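Local coordinates for TRAP dicarboxylate transporter-DctP subunit (Desulfovibrio desulfuricans subsp. desulfuricans, PDB 4NHB), which binds sn-glycerol-3-phosphate as a periplasmic solute-binding protein, probably delivering it to a TRAP transporter for uptake, at residues Ile175-Asn180 with Gly232-Ile237; Asp113-Ala118 with Leu148-Phe153. All coordinates share one frame; numbering follows the deposited sequence.

Overall arrangement
Contact 2 (Asp113-Ala118 with Leu148-Phe153) is complete before the chain reaches contact 1 (Ile175-Asn180 with Gly232-Ile237). Their centres lie about 11 Å apart and they meet in one mixed sheet, where strand 146-155 of contact 2 runs antiparallel beside strand 235-243 of contact 1. The join is direct: the backbone of Arg151 is hydrogen-bonded to both Gly232 and Ile234. Helix 115-122 and helix 176-184 pack against this strand pair. Both contacts reach sn-glycerol-3-phosphate: Arg151 and Val236 from the paired strands, and Ile175 from the start of helix 176-184, line its pocket.

Contact 1. Residues Ile175-Asn180 with Gly232-Ile237; sequences IPLYTN and GHILVI. With G3P (sn-glycerol-3-phosphate), chain P.
Tyr178 and Ile234 carry this contact, the phenol ring slanting past the isoleucine so that ring atom CE1 lies 3.7 Å from Ile234 CD1. That methyl comes at the ring obliquely. It also meets Leu177, whose CD1 is 4.0 Å from Ile234 CD1. Leu177 CD1 itself sits over one face of the Tyr178 ring, 3.9 Å above the plane and displaced toward the rim, so ring, leucine and isoleucine form a compact apolar cluster between helix 176-184 and Gly232-Ile237. The tyrosine reaches across because its CG stands anti to the carbonyl carbon (chi1 -75°), which carries the ring from the first turn of the helix toward the sheet.

At the far end, the hydroxyl lies among methyls: Tyr178 OH is 3.7 Å from Ile234 CG2 and 3.9 Å from Val236 CG2, the valine standing at about a right angle to the tyrosine. This buried oxygen is satisfied by a hydrogen bond with Glu107 OE1 and a weak one with Arg151 NH2. Glu107 and Arg151 both bind the ligand, so the hydroxyl probably steadies Glu107, and weakly Arg151, from the second shell.

The ring also lies beside the glycerol, Tyr178 CE2 4.1 Å from C1 of sn-glycerol-3-phosphate. Ile175 and Val236 complete this apolar side: Ile175 CD1, at the N-cap position, is 3.7 Å from the same C1, and Val236 CG1 is 4.0 Å from ligand O1. With the start of helix 176-184 on one side and strand 235-243 on the other, the arrangement forms part of the solute-pocket wall in this TRAP periplasmic binding protein.

Contact 2. Residues Asp113-Ala118 with Leu148-Phe153; sequences DNLDHA and LGFRHF. With G3P (sn-glycerol-3-phosphate), chain P.
Phe150 projects from strand 146-155 against Asn114 and Leu115, where a β-strand of the solute-binding fold meets the N-terminus of helix 115-122. From CB the side chain sets off with CG anti to the carbonyl carbon (chi1 -77°), which puts CG beside the backbone N and turns the ring toward the helix start. Leu235 of the neighbouring strand packs on the phenylalanine. Further out, CE2 comes to 3.9 Å from the backbone N of Leu115, which lies at the ring edge, near its plane. The same CE2 is 4.3 Å from Leu115 CG, the apolar part of the meeting. At the tip, CZ approaches Asn114 CA to 4.0 Å, obliquely. Phe150 thus presses on the N-cap and first residue of the helix, largely on their backbone.

That backbone is held in shape by Asn114, the N-cap. Its OD1 accepts from His117 N at 2.9 Å, the donor lying almost straight out from the amide oxygen. His117 returns a grip on the residue before the cap: its ND1 accepts from Asp113 N at 3.2 Å, with the donor 26° out of the imidazole plane. The other ring nitrogen, NE2, is bonded to the carbonyl of Ala327, and Asp113 forms a salt bridge with Arg331, so the C-terminal region closes on this helix start.

The next residue along the strand, Arg151, faces the ligand. Its NE makes a salt bridge with Asp210, and the guanidinium donates two hydrogen bonds to sn-glycerol-3-phosphate: NH1 to O3P at 3.0 Å, and NH2 to O1P at 2.9 Å with an N-H...O angle of 164°.

Contact 1. Residues Ile175-Asn180 with Gly232-Ile237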
# COMPACT_ATOMS: atom_id res chain seq x y z
N ILE A 175 8.69 6.84 -4.87
CA ILE A 175 7.90 7.62 -3.94
C ILE A 175 8.90 8.13 -2.91
O ILE A 175 9.78 7.40 -2.50
CB ILE A 175 6.84 6.71 -3.20
CG1 ILE A 175 5.93 5.98 -4.19
CG2 ILE A 175 6.02 7.56 -2.24
CD1 ILE A 175 4.85 5.05 -3.53
N PRO A 176 8.79 9.39 -2.51
CA PRO A 176 9.88 9.92 -1.68
C PRO A 176 10.20 9.13 -0.39
O PRO A 176 11.37 8.82 -0.05
CB PRO A 176 9.40 11.34 -1.38
CG PRO A 176 8.72 11.73 -2.66
CD PRO A 176 7.97 10.47 -3.07
N LEU A 177 9.17 8.74 0.34
CA LEU A 177 9.42 8.05 1.59
C LEU A 177 10.29 6.77 1.40
O LEU A 177 11.08 6.42 2.28
CB LEU A 177 8.09 7.79 2.30
CG LEU A 177 7.36 6.49 2.03
CD1 LEU A 177 7.91 5.46 2.97
CD2 LEU A 177 5.85 6.65 2.25
N TYR A 178 10.16 6.09 0.25
CA TYR A 178 10.97 4.90 -0.07
C TYR A 178 12.44 5.18 -0.54
O TYR A 178 13.37 4.47 -0.17
CB TYR A 178 10.25 4.06 -1.15
CG TYR A 178 9.06 3.30 -0.59
CD1 TYR A 178 9.24 2.09 0.02
CD2 TYR A 178 7.78 3.82 -0.65
CE1 TYR A 178 8.14 1.37 0.53
CE2 TYR A 178 6.69 3.13 -0.10
CZ TYR A 178 6.89 1.90 0.46
OH TYR A 178 5.85 1.20 1.01
N THR A 179 12.62 6.18 -1.39
CA THR A 179 13.95 6.55 -1.86
C THR A 179 14.74 7.10 -0.68
O THR A 179 15.92 6.79 -0.51
CB THR A 179 13.90 7.57 -3.02
OG1 THR A 179 13.16 8.72 -2.62
CG2 THR A 179 13.23 6.94 -4.28
N ASN A 180 14.08 7.88 0.17
CA ASN A 180 14.73 8.38 1.39
C ASN A 180 15.12 7.25 2.34
O ASN A 180 16.21 7.21 2.89
CB ASN A 180 13.83 9.35 2.12
CG ASN A 180 14.55 9.99 3.28
OD1 ASN A 180 15.53 10.71 3.09
ND2 ASN A 180 14.12 9.68 4.49
N GLY A 232 10.17 -6.16 7.76
CA GLY A 232 8.89 -5.57 8.11
C GLY A 232 9.06 -4.14 8.54
O GLY A 232 8.36 -3.67 9.40
N HIS A 233 10.02 -3.47 7.92
CA HIS A 233 10.36 -2.09 8.20
C HIS A 233 9.25 -1.12 7.85
O HIS A 233 9.17 -0.02 8.42
CB HIS A 233 11.60 -1.72 7.43
CG HIS A 233 11.61 -2.26 6.03
ND1 HIS A 233 11.91 -3.57 5.75
CD2 HIS A 233 11.36 -1.66 4.84
CE1 HIS A 233 11.84 -3.76 4.44
NE2 HIS A 233 11.51 -2.62 3.87
N ILE A 234 8.43 -1.50 6.88
CA ILE A 234 7.23 -0.74 6.51
C ILE A 234 6.04 -1.70 6.30
O ILE A 234 6.22 -2.78 5.75
CB ILE A 234 7.44 -0.02 5.21
CG1 ILE A 234 8.39 1.16 5.40
CG2 ILE A 234 6.09 0.49 4.65
CD1 ILE A 234 8.89 1.73 4.14
N LEU A 235 4.85 -1.27 6.71
CA LEU A 235 3.61 -1.99 6.41
C LEU A 235 2.91 -1.24 5.28
O LEU A 235 2.58 -0.08 5.42
CB LEU A 235 2.72 -2.02 7.66
CG LEU A 235 1.25 -2.39 7.44
CD1 LEU A 235 1.12 -3.83 6.85
CD2 LEU A 235 0.48 -2.26 8.74
N VAL A 236 2.74 -1.90 4.14
CA VAL A 236 2.04 -1.27 3.06
C VAL A 236 0.55 -1.14 3.37
O VAL A 236 -0.12 -2.10 3.74
CB VAL A 236 2.28 -2.03 1.71
CG1 VAL A 236 1.54 -1.38 0.52
CG2 VAL A 236 3.76 -2.12 1.41
N ILE A 237 0.06 0.09 3.21
CA ILE A 237 -1.35 0.42 3.42
C ILE A 237 -1.89 1.06 2.15
O ILE A 237 -1.33 2.06 1.67
CB ILE A 237 -1.49 1.43 4.57
CG1 ILE A 237 -1.04 0.81 5.91
CG2 ILE A 237 -2.93 1.96 4.65
CD1 ILE A 237 -1.98 -0.29 6.46
O1 G3P P . 1.82 2.29 -0.94
C1 G3P P . 2.97 2.41 -1.72
C2 G3P P . 3.36 1.04 -2.30
O2 G3P P . 2.30 0.55 -3.06
C3 G3P P . 4.61 1.20 -3.17
O1P G3P P . 5.30 -0.02 -3.20
O4P G3P P . 3.64 -1.36 -4.38
O2P G3P P . 5.41 -0.12 -5.72
O3P G3P P . 6.05 -2.14 -4.40
P G3P P . 5.09 -0.96 -4.51

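Contact 2. Residues Asp113-Ala118 with Leu148-Phe153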
# COMPACT_ATOMS: atom_id res chain seq x y z
N ASP A 113 3.54 -2.09 15.61
CA ASP A 113 4.14 -3.24 16.26
C ASP A 113 3.70 -4.51 15.50
O ASP A 113 4.44 -5.50 15.43
CB ASP A 113 3.68 -3.33 17.71
CG ASP A 113 4.27 -2.25 18.60
OD1 ASP A 113 5.33 -1.70 18.28
OD2 ASP A 113 3.67 -1.97 19.66
N ASN A 114 2.49 -4.46 14.94
CA ASN A 114 1.87 -5.56 14.22
C ASN A 114 0.63 -5.05 13.48
O ASN A 114 0.26 -3.88 13.58
CB ASN A 114 1.50 -6.63 15.21
CG ASN A 114 0.82 -6.08 16.42
OD1 ASN A 114 -0.23 -5.43 16.32
ND2 ASN A 114 1.42 -6.30 17.58
N LEU A 115 -0.04 -5.93 12.74
CA LEU A 115 -1.21 -5.54 12.00
C LEU A 115 -2.32 -4.98 12.89
O LEU A 115 -3.02 -4.08 12.46
CB LEU A 115 -1.77 -6.72 11.23
CG LEU A 115 -1.16 -7.05 9.89
CD1 LEU A 115 -1.87 -8.30 9.35
CD2 LEU A 115 -1.31 -5.89 8.91
N ASP A 116 -2.50 -5.54 14.09
CA ASP A 116 -3.61 -5.15 14.93
C ASP A 116 -3.43 -3.71 15.41
O ASP A 116 -4.39 -2.95 15.46
CB ASP A 116 -3.77 -6.08 16.13
CG ASP A 116 -4.28 -7.47 15.74
OD1 ASP A 116 -5.07 -7.57 14.79
OD2 ASP A 116 -3.88 -8.44 16.41
N HIS A 117 -2.18 -3.35 15.72
CA HIS A 117 -1.82 -1.99 16.09
C HIS A 117 -2.18 -1.08 14.91
O HIS A 117 -2.87 -0.07 15.08
CB HIS A 117 -0.31 -1.90 16.45
CG HIS A 117 0.14 -0.52 16.84
ND1 HIS A 117 1.45 -0.22 17.13
CD2 HIS A 117 -0.56 0.63 16.99
CE1 HIS A 117 1.54 1.06 17.45
NE2 HIS A 117 0.34 1.60 17.36
N ALA A 118 -1.71 -1.42 13.71
CA ALA A 118 -1.91 -0.57 12.56
C ALA A 118 -3.40 -0.43 12.29
O ALA A 118 -3.85 0.63 11.90
CB ALA A 118 -1.20 -1.13 11.33
N LEU A 148 -1.53 -4.31 2.61
CA LEU A 148 -1.01 -5.27 1.64
C LEU A 148 0.04 -6.16 2.32
O LEU A 148 0.34 -7.25 1.82
CB LEU A 148 -0.44 -4.56 0.39
CG LEU A 148 -1.41 -4.18 -0.76
CD1 LEU A 148 -2.60 -3.41 -0.32
CD2 LEU A 148 -0.71 -3.48 -1.92
N GLY A 149 0.55 -5.71 3.45
CA GLY A 149 1.45 -6.50 4.25
C GLY A 149 2.77 -5.83 4.52
O GLY A 149 3.18 -4.92 3.81
N PHE A 150 3.46 -6.31 5.56
CA PHE A 150 4.79 -5.86 5.87
C PHE A 150 5.79 -6.18 4.76
O PHE A 150 5.71 -7.23 4.14
CB PHE A 150 5.25 -6.48 7.20
CG PHE A 150 4.63 -5.82 8.42
CD1 PHE A 150 5.14 -4.62 8.93
CD2 PHE A 150 3.52 -6.39 9.03
CE1 PHE A 150 4.55 -4.00 10.05
CE2 PHE A 150 2.93 -5.78 10.16
CZ PHE A 150 3.44 -4.60 10.67
N ARG A 151 6.73 -5.25 4.55
CA ARG A 151 7.72 -5.43 3.46
C ARG A 151 8.92 -6.23 3.98
O ARG A 151 9.42 -5.96 5.06
CB ARG A 151 8.21 -4.08 2.92
CG ARG A 151 7.06 -3.11 2.50
CD ARG A 151 7.56 -1.89 1.72
NE ARG A 151 7.99 -2.22 0.37
CZ ARG A 151 7.36 -1.87 -0.75
NH1 ARG A 151 7.82 -2.27 -1.92
NH2 ARG A 151 6.27 -1.13 -0.73
N HIS A 152 9.34 -7.21 3.18
CA HIS A 152 10.49 -8.06 3.45
C HIS A 152 11.44 -8.02 2.26
O HIS A 152 10.98 -7.87 1.11
CB HIS A 152 10.02 -9.50 3.69
CG HIS A 152 9.00 -9.60 4.78
ND1 HIS A 152 9.24 -9.12 6.04
CD2 HIS A 152 7.74 -10.08 4.79
CE1 HIS A 152 8.18 -9.33 6.80
NE2 HIS A 152 7.24 -9.90 6.06
N PHE A 153 12.73 -8.16 2.51
CA PHE A 153 13.72 -8.12 1.43
C PHE A 153 13.69 -9.38 0.59
O PHE A 153 13.45 -10.47 1.10
CB PHE A 153 15.13 -7.88 1.98
CG PHE A 153 15.31 -6.52 2.54
CD1 PHE A 153 15.51 -5.46 1.70
CD2 PHE A 153 15.23 -6.30 3.90
CE1 PHE A 153 15.65 -4.18 2.20
CE2 PHE A 153 15.35 -5.04 4.41
CZ PHE A 153 15.57 -3.97 3.55
O1 G3P P . 1.82 2.29 -0.94
C1 G3P P . 2.97 2.41 -1.72
C2 G3P P . 3.36 1.04 -2.30
O2 G3P P . 2.30 0.55 -3.06
C3 G3P P . 4.61 1.20 -3.17
O1P G3P P . 5.30 -0.02 -3.20
O4P G3P P . 3.64 -1.36 -4.38
O2P G3P P . 5.41 -0.12 -5.72
O3P G3P P . 6.05 -2.14 -4.40
P G3P P . 5.09 -0.96 -4.51